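PDB 2DBY: GTP-binding protein from Thermus thermophilus, which probably hydrolyses ATP and binds the 70S ribosome and its 50S subunit, and holds GDP in its nucleotide pocket in this crystal. Local coordinates for residues Y51-T56 and D330-A335; R55-G60 and G336-A341; A138-L143 and G169-L174; P179-P184 and L198-P203. All blocks are in the same frame, centred on the assembly; numbering follows the deposited sequence.

Contact 1: Y51-T56 and D330-A335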
loop_
_atom_site.group_PDB
_atom_site.type_symbol
_atom_site.label_atom_id
_atom_site.label_comp_id
_atom_site.label_asym_id
_atom_site.label_seq_id
_atom_site.Cartn_x
_atom_site.Cartn_y
_atom_site.Cartn_z
ATOM N N TYR A 51 4.041 21.144 -3.366
ATOM C CA TYR A 51 4.809 22.377 -3.513
ATOM C C TYR A 51 4.272 23.240 -4.638
ATOM O O TYR A 51 4.333 24.473 -4.560
ATOM C CB TYR A 51 6.287 22.056 -3.750
ATOM C CG TYR A 51 6.897 21.461 -2.507
ATOM C CD1 TYR A 51 6.949 22.203 -1.326
ATOM C CD2 TYR A 51 7.303 20.128 -2.472
ATOM C CE1 TYR A 51 7.377 21.637 -0.133
ATOM C CE2 TYR A 51 7.734 19.548 -1.277
ATOM C CZ TYR A 51 7.761 20.312 -0.113
ATOM O OH TYR A 51 8.145 19.747 1.085
ATOM N N ALA A 52 3.748 22.592 -5.672
ATOM C CA ALA A 52 3.164 23.299 -6.805
ATOM C C ALA A 52 1.936 24.074 -6.290
ATOM O O ALA A 52 1.752 25.242 -6.624
ATOM C CB ALA A 52 2.751 22.304 -7.903
ATOM N N LEU A 53 1.104 23.422 -5.482
ATOM C CA LEU A 53 -0.075 24.077 -4.899
ATOM C C LEU A 53 0.340 25.156 -3.925
ATOM O O LEU A 53 -0.290 26.221 -3.837
ATOM C CB LEU A 53 -0.942 23.047 -4.188
ATOM C CG LEU A 53 -1.701 22.202 -5.201
ATOM C CD1 LEU A 53 -2.242 20.933 -4.525
ATOM C CD2 LEU A 53 -2.814 23.039 -5.818
ATOM N N GLN A 54 1.414 24.892 -3.191
ATOM C CA GLN A 54 1.924 25.843 -2.232
ATOM C C GLN A 54 2.318 27.145 -2.930
ATOM O O GLN A 54 2.022 28.211 -2.421
ATOM C CB GLN A 54 3.130 25.269 -1.489
ATOM C CG GLN A 54 3.867 26.277 -0.612
ATOM C CD GLN A 54 5.124 25.688 0.014
ATOM O OE1 GLN A 54 6.078 25.367 -0.684
ATOM N NE2 GLN A 54 5.123 25.535 1.333
ATOM N N ARG A 55 2.974 27.071 -4.088
ATOM C CA ARG A 55 3.356 28.312 -4.774
ATOM C C ARG A 55 2.101 29.041 -5.252
ATOM O O ARG A 55 2.025 30.277 -5.202
ATOM C CB ARG A 55 4.277 28.047 -5.981
ATOM C CG ARG A 55 4.529 29.317 -6.800
ATOM C CD ARG A 55 5.022 29.052 -8.217
ATOM N NE ARG A 55 4.042 28.394 -9.084
ATOM C CZ ARG A 55 2.986 28.981 -9.646
ATOM N NH1 ARG A 55 2.733 30.277 -9.444
ATOM N NH2 ARG A 55 2.192 28.265 -10.444
ATOM N N THR A 56 1.113 28.283 -5.707
ATOM C CA THR A 56 -0.132 28.876 -6.178
ATOM C C THR A 56 -0.837 29.692 -5.097
ATOM O O THR A 56 -1.411 30.741 -5.382
ATOM C CB THR A 56 -1.100 27.786 -6.687
ATOM O OG1 THR A 56 -0.543 27.160 -7.851
ATOM C CG2 THR A 56 -2.470 28.384 -7.035
ATOM N N ASP A 330 -3.749 20.146 -11.154
ATOM C CA ASP A 330 -3.040 20.822 -12.230
ATOM C C ASP A 330 -3.847 21.976 -12.812
ATOM O O ASP A 330 -3.275 22.971 -13.265
ATOM C CB ASP A 330 -2.677 19.839 -13.340
ATOM C CG ASP A 330 -3.857 19.021 -13.798
ATOM O OD1 ASP A 330 -4.059 18.881 -15.022
ATOM O OD2 ASP A 330 -4.578 18.505 -12.935
ATOM N N LYS A 331 -5.169 21.843 -12.785
ATOM C CA LYS A 331 -6.031 22.897 -13.313
ATOM C C LYS A 331 -6.137 24.020 -12.286
ATOM O O LYS A 331 -6.309 25.188 -12.649
ATOM C CB LYS A 331 -7.426 22.341 -13.645
ATOM C CG LYS A 331 -7.442 21.247 -14.696
ATOM C CD LYS A 331 -6.761 21.653 -15.994
ATOM C CE LYS A 331 -7.510 22.771 -16.733
ATOM N NZ LYS A 331 -6.805 23.158 -18.001
ATOM N N LEU A 332 -6.057 23.688 -10.998
ATOM C CA LEU A 332 -6.104 24.735 -9.987
ATOM C C LEU A 332 -4.799 25.536 -10.118
ATOM O O LEU A 332 -4.783 26.768 -10.012
ATOM C CB LEU A 332 -6.213 24.141 -8.572
ATOM C CG LEU A 332 -6.376 25.128 -7.412
ATOM C CD1 LEU A 332 -7.570 26.075 -7.689
ATOM C CD2 LEU A 332 -6.606 24.337 -6.104
ATOM N N VAL A 333 -3.694 24.827 -10.330
ATOM C CA VAL A 333 -2.402 25.497 -10.481
ATOM C C VAL A 333 -2.406 26.339 -11.768
ATOM O O VAL A 333 -1.949 27.486 -11.770
ATOM C CB VAL A 333 -1.243 24.468 -10.549
ATOM C CG1 VAL A 333 0.083 25.157 -10.905
ATOM C CG2 VAL A 333 -1.103 23.769 -9.173
ATOM N N GLU A 334 -2.901 25.760 -12.853
ATOM C CA GLU A 334 -2.927 26.482 -14.130
ATOM C C GLU A 334 -3.775 27.750 -14.036
ATOM O O GLU A 334 -3.423 28.784 -14.613
ATOM C CB GLU A 334 -3.464 25.591 -15.248
ATOM C CG GLU A 334 -3.479 26.298 -16.616
ATOM C CD GLU A 334 -3.929 25.381 -17.733
ATOM O OE1 GLU A 334 -3.918 25.818 -18.909
ATOM O OE2 GLU A 334 -4.292 24.220 -17.443
ATOM N N ALA A 335 -4.892 27.674 -13.316
ATOM C CA ALA A 335 -5.764 28.839 -13.153
ATOM C C ALA A 335 -5.147 29.914 -12.253
ATOM O O ALA A 335 -5.317 31.113 -12.501
ATOM C CB ALA A 335 -7.112 28.409 -12.591
HETATM O O HOH W 1 -0.588 28.781 -10.029
#
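The ring of Tyr-51 has Gln-54 OE1 at its edge, in the ring plane, on the flank of helix 48-57 turned from the contact. The Arg-55 guanidinium is met obliquely: Val-333 CG1 approaches its NH2 at 3.8 Å, because the arginine chain, extended at chi1 and chi2, bends at chi3 (66°). The Glu-334 carboxylate receives Lys-331 NZ from above its plane, OE2 to NZ 2.8 Å, a salt bridge along the outer flank of helix 329-335. The contact itself is mostly apolar. Val-333 is a compact, branched knob among Ala-52, Leu-53, Arg-55 and Thr-56, sending CG1 toward Arg-55; its CG2 lies 3.8 Å from Leu-53 CD2, which also reaches Leu-332 CD2 at 4.0 Å, the two leucines crossing nearly at a right angle. An alanine at Val-333 would lose both branches and would probably leave this hole poorly filled. One water bridges the helices, donating to Val-333 O at 2.6 Å and lying 2.7 Å from Thr-56 OG1. The helices run in the same general direction, crossing at 31° with Val-333 as a knob in a four-residue hole; this seats helix 48-57 of the GTPase region on the C-terminal, ubiquitin-like TGS domain.

Contact 2: R55-G60 and G336-A341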
loop_
_atom_site.group_PDB
_atom_site.type_symbol
_atom_site.label_atom_id
_atom_site.label_comp_id
_atom_site.label_asym_id
_atom_site.label_seq_id
_atom_site.Cartn_x
_atom_site.Cartn_y
_atom_site.Cartn_z
ATOM N N ARG A 55 2.974 27.071 -4.088
ATOM C CA ARG A 55 3.356 28.312 -4.774
ATOM C C ARG A 55 2.101 29.041 -5.252
ATOM O O ARG A 55 2.025 30.277 -5.202
ATOM C CB ARG A 55 4.277 28.047 -5.981
ATOM C CG ARG A 55 4.529 29.317 -6.800
ATOM C CD ARG A 55 5.022 29.052 -8.217
ATOM N NE ARG A 55 4.042 28.394 -9.084
ATOM C CZ ARG A 55 2.986 28.981 -9.646
ATOM N NH1 ARG A 55 2.733 30.277 -9.444
ATOM N NH2 ARG A 55 2.192 28.265 -10.444
ATOM N N THR A 56 1.113 28.283 -5.707
ATOM C CA THR A 56 -0.132 28.876 -6.178
ATOM C C THR A 56 -0.837 29.692 -5.097
ATOM O O THR A 56 -1.411 30.741 -5.382
ATOM C CB THR A 56 -1.100 27.786 -6.687
ATOM O OG1 THR A 56 -0.543 27.160 -7.851
ATOM C CG2 THR A 56 -2.470 28.384 -7.035
ATOM N N PHE A 57 -0.774 29.236 -3.850
ATOM C CA PHE A 57 -1.459 29.937 -2.774
ATOM C C PHE A 57 -0.594 30.835 -1.893
ATOM O O PHE A 57 -1.061 31.388 -0.903
ATOM C CB PHE A 57 -2.253 28.919 -1.939
ATOM C CG PHE A 57 -3.411 28.303 -2.691
ATOM C CD1 PHE A 57 -3.304 27.047 -3.295
ATOM C CD2 PHE A 57 -4.599 29.008 -2.837
ATOM C CE1 PHE A 57 -4.370 26.504 -4.036
ATOM C CE2 PHE A 57 -5.667 28.481 -3.577
ATOM C CZ PHE A 57 -5.555 27.230 -4.177
ATOM N N ALA A 58 0.668 30.995 -2.273
ATOM C CA ALA A 58 1.579 31.842 -1.531
ATOM C C ALA A 58 1.313 33.275 -1.954
ATOM O O ALA A 58 1.217 33.566 -3.145
ATOM C CB ALA A 58 3.015 31.473 -1.847
ATOM N N LYS A 59 1.183 34.162 -0.976
ATOM C CA LYS A 59 0.937 35.571 -1.259
ATOM C C LYS A 59 1.825 36.448 -0.384
ATOM O O LYS A 59 2.070 36.138 0.785
ATOM C CB LYS A 59 -0.541 35.896 -1.041
ATOM C CG LYS A 59 -1.463 35.126 -1.975
ATOM C CD LYS A 59 -1.031 35.316 -3.425
ATOM C CE LYS A 59 -1.693 34.321 -4.364
ATOM N NZ LYS A 59 -1.176 34.480 -5.757
ATOM N N GLY A 60 2.315 37.538 -0.963
ATOM C CA GLY A 60 3.189 38.429 -0.225
ATOM C C GLY A 60 4.398 37.657 0.263
ATOM O O GLY A 60 5.154 37.101 -0.537
ATOM N N GLY A 336 -4.452 29.491 -11.198
ATOM C CA GLY A 336 -3.816 30.430 -10.295
ATOM C C GLY A 336 -4.518 30.640 -8.957
ATOM O O GLY A 336 -4.127 31.501 -8.173
ATOM N N GLY A 337 -5.535 29.837 -8.681
ATOM C CA GLY A 337 -6.254 29.974 -7.428
ATOM C C GLY A 337 -7.694 29.525 -7.579
ATOM O O GLY A 337 -8.123 29.174 -8.674
ATOM N N TRP A 338 -8.437 29.535 -6.475
ATOM C CA TRP A 338 -9.826 29.110 -6.491
ATOM C C TRP A 338 -10.716 30.113 -7.206
ATOM O O TRP A 338 -11.524 29.731 -8.051
ATOM C CB TRP A 338 -10.352 28.931 -5.073
ATOM C CG TRP A 338 -9.890 27.691 -4.379
ATOM C CD1 TRP A 338 -9.003 27.611 -3.349
ATOM C CD2 TRP A 338 -10.342 26.357 -4.631
ATOM N NE1 TRP A 338 -8.878 26.304 -2.931
ATOM C CE2 TRP A 338 -9.688 25.513 -3.703
ATOM C CE3 TRP A 338 -11.236 25.793 -5.544
ATOM C CZ2 TRP A 338 -9.903 24.142 -3.664
ATOM C CZ3 TRP A 338 -11.449 24.414 -5.507
ATOM C CH2 TRP A 338 -10.781 23.607 -4.569
ATOM N N ALA A 339 -10.565 31.388 -6.860
ATOM C CA ALA A 339 -11.378 32.442 -7.478
ATOM C C ALA A 339 -11.139 32.441 -8.989
ATOM O O ALA A 339 -12.079 32.537 -9.786
ATOM C CB ALA A 339 -11.010 33.783 -6.880
ATOM N N ARG A 340 -9.871 32.323 -9.379
ATOM C CA ARG A 340 -9.515 32.289 -10.789
ATOM C C ARG A 340 -9.998 31.041 -11.510
ATOM O O ARG A 340 -10.434 31.119 -12.649
ATOM C CB ARG A 340 -8.001 32.450 -10.950
ATOM C CG ARG A 340 -7.526 33.847 -10.611
ATOM C CD ARG A 340 -6.624 34.382 -11.703
ATOM N NE ARG A 340 -5.220 34.132 -11.413
ATOM C CZ ARG A 340 -4.237 34.266 -12.301
ATOM N NH1 ARG A 340 -4.506 34.646 -13.545
ATOM N NH2 ARG A 340 -2.982 34.029 -11.941
ATOM N N ALA A 341 -9.938 29.886 -10.844
ATOM C CA ALA A 341 -10.392 28.633 -11.452
ATOM C C ALA A 341 -11.905 28.641 -11.659
ATOM O O ALA A 341 -12.412 28.059 -12.624
ATOM C CB ALA A 341 -9.998 27.439 -10.566
HETATM O O HOH W 2 -4.394 32.544 -5.638
#
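Phe-57 lays the CE2-CZ side of its ring against the CD1-NE1 bond of Trp-338, CE2 reaching CD1 at 3.5 Å. The phenyl and the five-membered ring are obliquely paired, their centroids 5.2 Å apart and their planes at 41°. This pair docks the C-terminal part of helix 48-57, from the GTPase region, onto the glycine turn between helices 329-335 and 338-343 of the TGS domain. In both aromatic residues CG stands anti to the carbonyl carbon, and from these positions the two rings meet between the backbones. The indole is held by the rest of the TGS domain as well, since NE1 is hydrogen-bonded to Ala-290 O and the ring packs on Glu-325 and Ile-327 of strand 323-328. Leu-332 touches the phenyl ring too, so a flat apolar residue suits this place. A serine at Phe-57 would lose the whole ring and would probably leave Trp-338 and Leu-332 without much of their packing. Two glycines form the turn that Thr-56 and Phe-57 pack against. Gly-336 leaves the preceding helix with positive phi (104°), where a side chain would jam against the carbonyl O before it and run into Arg-340 NH2. Gly-337, also at a backbone shape reserved for glycine, is the N-cap residue of helix 338-343. Thr-56 uses its methyl here: CG2 sits over one face of the Phe-57 ring, toward the rim, and 3.6 Å from Gly-336 C. A water joins the two backbones, donating to Gly-336 O at 2.8 Å and only weakly, at 3.5 Å, to Thr-56 O.

Contact 3: A138-L143 and G169-L174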
loop_
_atom_site.group_PDB
_atom_site.type_symbol
_atom_site.label_atom_id
_atom_site.label_comp_id
_atom_site.label_asym_id
_atom_site.label_seq_id
_atom_site.Cartn_x
_atom_site.Cartn_y
_atom_site.Cartn_z
ATOM N N ALA A 138 -2.677 -22.375 5.100
ATOM C CA ALA A 138 -3.718 -21.766 5.926
ATOM C C ALA A 138 -4.986 -21.506 5.102
ATOM O O ALA A 138 -6.118 -21.732 5.575
ATOM C CB ALA A 138 -3.201 -20.436 6.532
ATOM N N ASP A 139 -4.791 -21.042 3.868
ATOM C CA ASP A 139 -5.916 -20.720 2.984
ATOM C C ASP A 139 -6.694 -21.966 2.569
ATOM O O ASP A 139 -7.926 -21.896 2.413
ATOM C CB ASP A 139 -5.430 -20.014 1.722
ATOM C CG ASP A 139 -5.193 -18.518 1.936
ATOM O OD1 ASP A 139 -5.562 -18.003 3.012
ATOM O OD2 ASP A 139 -4.664 -17.860 1.014
ATOM N N LEU A 140 -5.984 -23.077 2.380
ATOM C CA LEU A 140 -6.669 -24.326 1.986
ATOM C C LEU A 140 -7.565 -24.764 3.138
ATOM O O LEU A 140 -8.688 -25.189 2.919
ATOM C CB LEU A 140 -5.653 -25.421 1.616
ATOM C CG LEU A 140 -4.959 -25.169 0.274
ATOM C CD1 LEU A 140 -3.730 -26.091 0.103
ATOM C CD2 LEU A 140 -5.965 -25.444 -0.836
ATOM N N ALA A 141 -7.071 -24.650 4.372
ATOM C CA ALA A 141 -7.882 -25.000 5.532
ATOM C C ALA A 141 -9.102 -24.071 5.629
ATOM O O ALA A 141 -10.217 -24.488 5.943
ATOM C CB ALA A 141 -7.027 -24.900 6.812
ATOM N N THR A 142 -8.892 -22.780 5.373
ATOM C CA THR A 142 -10.002 -21.840 5.406
ATOM C C THR A 142 -11.036 -22.209 4.353
ATOM O O THR A 142 -12.240 -22.192 4.622
ATOM C CB THR A 142 -9.514 -20.417 5.117
ATOM O OG1 THR A 142 -8.700 -20.007 6.200
ATOM C CG2 THR A 142 -10.699 -19.437 4.952
ATOM N N LEU A 143 -10.563 -22.537 3.156
ATOM C CA LEU A 143 -11.474 -22.896 2.082
ATOM C C LEU A 143 -12.257 -24.162 2.422
ATOM O O LEU A 143 -13.450 -24.237 2.153
ATOM C CB LEU A 143 -10.706 -23.104 0.770
ATOM C CG LEU A 143 -10.358 -21.794 0.045
ATOM C CD1 LEU A 143 -9.299 -22.049 -0.999
ATOM C CD2 LEU A 143 -11.630 -21.218 -0.575
ATOM N N GLY A 169 -13.804 -22.892 -7.162
ATOM C CA GLY A 169 -12.768 -22.562 -8.138
ATOM C C GLY A 169 -11.452 -22.244 -7.469
ATOM O O GLY A 169 -10.405 -22.717 -7.894
ATOM N N LEU A 170 -11.504 -21.437 -6.421
ATOM C CA LEU A 170 -10.293 -21.081 -5.681
ATOM C C LEU A 170 -9.659 -22.330 -5.101
ATOM O O LEU A 170 -8.450 -22.442 -5.059
ATOM C CB LEU A 170 -10.644 -20.078 -4.565
ATOM C CG LEU A 170 -10.918 -18.659 -5.109
ATOM C CD1 LEU A 170 -11.719 -17.842 -4.122
ATOM C CD2 LEU A 170 -9.582 -17.988 -5.434
ATOM N N TYR A 171 -10.474 -23.283 -4.650
ATOM C CA TYR A 171 -9.891 -24.490 -4.066
ATOM C C TYR A 171 -9.063 -25.272 -5.102
ATOM O O TYR A 171 -8.002 -25.792 -4.784
ATOM C CB TYR A 171 -10.982 -25.367 -3.468
ATOM C CG TYR A 171 -10.436 -26.425 -2.532
ATOM C CD1 TYR A 171 -9.823 -26.072 -1.330
ATOM C CD2 TYR A 171 -10.566 -27.782 -2.836
ATOM C CE1 TYR A 171 -9.355 -27.055 -0.447
ATOM C CE2 TYR A 171 -10.102 -28.755 -1.973
ATOM C CZ TYR A 171 -9.503 -28.387 -0.784
ATOM O OH TYR A 171 -9.057 -29.351 0.082
ATOM N N VAL A 172 -9.548 -25.348 -6.338
ATOM C CA VAL A 172 -8.801 -26.022 -7.403
ATOM C C VAL A 172 -7.454 -25.317 -7.610
ATOM O O VAL A 172 -6.401 -25.963 -7.730
ATOM C CB VAL A 172 -9.571 -25.952 -8.743
ATOM C CG1 VAL A 172 -8.669 -26.395 -9.915
ATOM C CG2 VAL A 172 -10.796 -26.841 -8.655
ATOM N N HIS A 173 -7.525 -23.988 -7.681
ATOM C CA HIS A 173 -6.360 -23.122 -7.910
ATOM C C HIS A 173 -5.305 -23.282 -6.802
ATOM O O HIS A 173 -4.113 -23.492 -7.085
ATOM C CB HIS A 173 -6.860 -21.667 -7.971
ATOM C CG HIS A 173 -5.845 -20.673 -8.444
ATOM N ND1 HIS A 173 -5.454 -20.567 -9.763
ATOM C CD2 HIS A 173 -5.220 -19.666 -7.785
ATOM C CE1 HIS A 173 -4.644 -19.529 -9.899
ATOM N NE2 HIS A 173 -4.485 -18.967 -8.709
ATOM N N LEU A 174 -5.733 -23.189 -5.547
ATOM C CA LEU A 174 -4.799 -23.326 -4.437
ATOM C C LEU A 174 -4.232 -24.733 -4.275
ATOM O O LEU A 174 -3.071 -24.894 -3.887
ATOM C CB LEU A 174 -5.426 -22.826 -3.134
ATOM C CG LEU A 174 -5.212 -21.312 -2.936
ATOM C CD1 LEU A 174 -6.132 -20.506 -3.897
ATOM C CD2 LEU A 174 -5.559 -20.954 -1.490
#
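Leu-140 and Leu-143 each carry CG anti to the carbonyl carbon with an extended chi2, the leucine shape that suits a helix, while Tyr-171 turns its CG anti to the backbone N (chi1 -164°). The ring thus swings across to the facing helix, where CD1 rests 3.7 Å from Leu-143 CB and CE1 3.8 Å from Leu-140 CD2. Leu-174 is the most deeply engaged. Leu-140 slides past it in the opposite sense, CD2 to Leu-174 CB 3.5 Å, and Leu-143 crosses it at about a right angle, CD1 to Leu-174 CD2 3.9 Å. The same Leu-174 CD2 presses to 3.3 Å from Asp-139 CB, a tight fit. Asp-139 can stand beside leucines because its carboxylate is turned to Leu-199 N and Thr-200 OG1. Tyr-171 suits the partly exposed margin: its ring packs on leucines while OH bonds to Glu-144 OE1 on the opposite helix. Beyond the leucines, Phe-192 of helix 187-195 covers Leu-143 and Leu-170. The axes approach to 10.2 Å and run antiparallel at 152°, as in the helical hairpin, part of which is predicted to be coiled coil, that projects from the GTPase domain in YchF/OLA1 proteins.

Contact 4: P179-P184 and L198-P203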
loop_
_atom_site.group_PDB
_atom_site.type_symbol
_atom_site.label_atom_id
_atom_site.label_comp_id
_atom_site.label_asym_id
_atom_site.label_seq_id
_atom_site.Cartn_x
_atom_site.Cartn_y
_atom_site.Cartn_z
ATOM N N PRO A 179 -1.573 -18.921 -5.797
ATOM C CA PRO A 179 -2.223 -17.987 -4.866
ATOM C C PRO A 179 -3.566 -17.445 -5.314
ATOM O O PRO A 179 -3.796 -17.275 -6.509
ATOM C CB PRO A 179 -1.187 -16.868 -4.723
ATOM C CG PRO A 179 -0.535 -16.856 -6.116
ATOM C CD PRO A 179 -0.452 -18.295 -6.529
ATOM N N ALA A 180 -4.429 -17.112 -4.355
ATOM C CA ALA A 180 -5.738 -16.586 -4.703
ATOM C C ALA A 180 -5.599 -15.287 -5.505
ATOM O O ALA A 180 -6.433 -14.997 -6.358
ATOM C CB ALA A 180 -6.601 -16.348 -3.440
ATOM N N ARG A 181 -4.512 -14.544 -5.300
ATOM C CA ARG A 181 -4.379 -13.267 -5.996
ATOM C C ARG A 181 -4.255 -13.392 -7.529
ATOM O O ARG A 181 -4.548 -12.419 -8.238
ATOM C CB ARG A 181 -3.192 -12.454 -5.432
ATOM C CG ARG A 181 -1.802 -12.890 -5.965
ATOM C CD ARG A 181 -0.679 -12.231 -5.105
ATOM N NE ARG A 181 -0.483 -12.900 -3.809
ATOM C CZ ARG A 181 0.370 -13.898 -3.583
ATOM N NH1 ARG A 181 1.145 -14.377 -4.546
ATOM N NH2 ARG A 181 0.448 -14.442 -2.377
ATOM N N THR A 182 -3.861 -14.561 -8.031
ATOM C CA THR A 182 -3.756 -14.743 -9.489
ATOM C C THR A 182 -4.982 -15.407 -10.098
ATOM O O THR A 182 -5.010 -15.676 -11.299
ATOM C CB THR A 182 -2.537 -15.569 -9.914
ATOM O OG1 THR A 182 -2.532 -16.842 -9.249
ATOM C CG2 THR A 182 -1.230 -14.798 -9.616
ATOM N N PHE A 183 -5.980 -15.702 -9.281
ATOM C CA PHE A 183 -7.203 -16.308 -9.824
ATOM C C PHE A 183 -7.906 -15.209 -10.626
ATOM O O PHE A 183 -7.961 -14.056 -10.199
ATOM C CB PHE A 183 -8.100 -16.803 -8.689
ATOM C CG PHE A 183 -9.185 -17.735 -9.152
ATOM C CD1 PHE A 183 -8.913 -19.090 -9.329
ATOM C CD2 PHE A 183 -10.451 -17.254 -9.441
ATOM C CE1 PHE A 183 -9.894 -19.963 -9.801
ATOM C CE2 PHE A 183 -11.459 -18.118 -9.920
ATOM C CZ PHE A 183 -11.171 -19.479 -10.100
ATOM N N PRO A 184 -8.428 -15.535 -11.824
ATOM C CA PRO A 184 -9.103 -14.497 -12.616
ATOM C C PRO A 184 -10.248 -13.840 -11.873
ATOM O O PRO A 184 -11.031 -14.502 -11.198
ATOM C CB PRO A 184 -9.633 -15.252 -13.846
ATOM C CG PRO A 184 -8.752 -16.442 -13.964
ATOM C CD PRO A 184 -8.462 -16.843 -12.508
ATOM N N LEU A 198 -8.708 -14.274 2.041
ATOM C CA LEU A 198 -7.641 -15.272 2.018
ATOM C C LEU A 198 -6.268 -14.609 2.077
ATOM O O LEU A 198 -6.052 -13.544 1.499
ATOM C CB LEU A 198 -7.722 -16.128 0.749
ATOM C CG LEU A 198 -8.988 -16.989 0.652
ATOM C CD1 LEU A 198 -8.922 -17.810 -0.650
ATOM C CD2 LEU A 198 -9.103 -17.894 1.879
ATOM N N LEU A 199 -5.340 -15.252 2.781
ATOM C CA LEU A 199 -4.005 -14.687 2.914
ATOM C C LEU A 199 -3.298 -14.517 1.568
ATOM O O LEU A 199 -2.596 -13.510 1.347
ATOM C CB LEU A 199 -3.159 -15.569 3.833
ATOM C CG LEU A 199 -3.794 -15.795 5.213
ATOM C CD1 LEU A 199 -2.771 -16.543 6.057
ATOM C CD2 LEU A 199 -4.182 -14.454 5.922
ATOM N N THR A 200 -3.474 -15.486 0.672
ATOM C CA THR A 200 -2.828 -15.421 -0.634
ATOM C C THR A 200 -3.563 -14.536 -1.634
ATOM O O THR A 200 -3.134 -14.421 -2.785
ATOM C CB THR A 200 -2.613 -16.826 -1.273
ATOM O OG1 THR A 200 -3.877 -17.464 -1.452
ATOM C CG2 THR A 200 -1.733 -17.691 -0.371
ATOM N N ALA A 201 -4.650 -13.909 -1.188
ATOM C CA ALA A 201 -5.392 -12.961 -2.032
ATOM C C ALA A 201 -4.816 -11.541 -1.819
ATOM O O ALA A 201 -5.076 -10.624 -2.625
ATOM C CB ALA A 201 -6.910 -12.990 -1.686
ATOM N N LYS A 202 -4.050 -11.346 -0.745
ATOM C CA LYS A 202 -3.454 -10.028 -0.497
ATOM C C LYS A 202 -2.389 -9.717 -1.559
ATOM O O LYS A 202 -1.605 -10.594 -1.959
ATOM C CB LYS A 202 -2.802 -9.972 0.908
ATOM C CG LYS A 202 -3.773 -10.308 2.055
ATOM C CD LYS A 202 -3.049 -10.409 3.409
ATOM C CE LYS A 202 -3.990 -10.888 4.521
ATOM N NZ LYS A 202 -4.974 -9.843 4.940
ATOM N N PRO A 203 -2.352 -8.465 -2.037
ATOM C CA PRO A 203 -1.346 -8.103 -3.046
ATOM C C PRO A 203 0.029 -8.314 -2.437
ATOM O O PRO A 203 0.225 -8.132 -1.222
ATOM C CB PRO A 203 -1.616 -6.622 -3.293
ATOM C CG PRO A 203 -3.085 -6.507 -3.040
ATOM C CD PRO A 203 -3.319 -7.370 -1.835
HETATM O O HOH W 3 -0.727 -12.777 -0.460
#
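Thr-200 serves the facing backbone with both its hydroxyl and its carbonyl. Two single turns of 3-10 helix, 180-182 and 199-201, meet here at the base of the helical hairpin, where the chain comes back past helix 187-195 to enter strand 204-209 of the GTPase domain. Ala-180 N donates to Thr-200 OG1 over 3.0 Å, almost straight (174°). The threonine's chi1 of 60° puts OG1 in the crowded position between backbone N and carbonyl carbon, where it also meets Asp-139 OD2. Since OG1 accepts from the Ala-180 amide, its own proton probably goes to the Asp-139 carboxylate. Arg-181 N bonds to Thr-200 O at 2.9 Å, more bent and from above the carbonyl plane, so one residue receives two successive amides. The arginine side chain folds back with CG in the crowded position and a bend at chi3, bringing NE to Lys-202 O at 3.2 Å, in that carbonyl's plane. Its other nitrogens are occupied as well: NH1 by Glu-234 O, and NH2 by a salt bridge to Glu-132 and by a water at 2.8 Å. That water donates to Leu-199 O (2.7 Å) and Lys-202 O, leaving the latter with two donors. A long cationic chain is apt, since it spans several carbonyls and still reaches an acid. Lys-202 NZ turns away to Val-100 O. Apolar packing fills in beside the bonds, Ala-180 CB lying 3.8 Å from Ala-201 CB, while Pro-179 CB covers one face of the charged Arg-181 guanidinium, 3.3 Å above its plane and toward the rim.

In the fold
The four contacts fall into two pairs on opposite sides of the chain's centre. Contacts 1 and 2 share Arg-55 and Thr-56 on helix 48-57, lie 7 Å apart between centres, and tie it to two successive helices of the TGS domain. Contacts 3 and 4, about 10 Å apart between centres, meet through Asp-139, joining the hairpin to the loop before strand 204-209. Contacts 2 and 3 are buried, 1 and 4 partly buried. The first three lack direct hydrogen bonds between their segments: aliphatic packing holds 1 and 3, with a tyrosine ring in 3, and an aromatic pair with a glycine turn holds 2; waters bridge 1 and 2. Contact 4, between loops, relies on backbone and arginine hydrogen bonds.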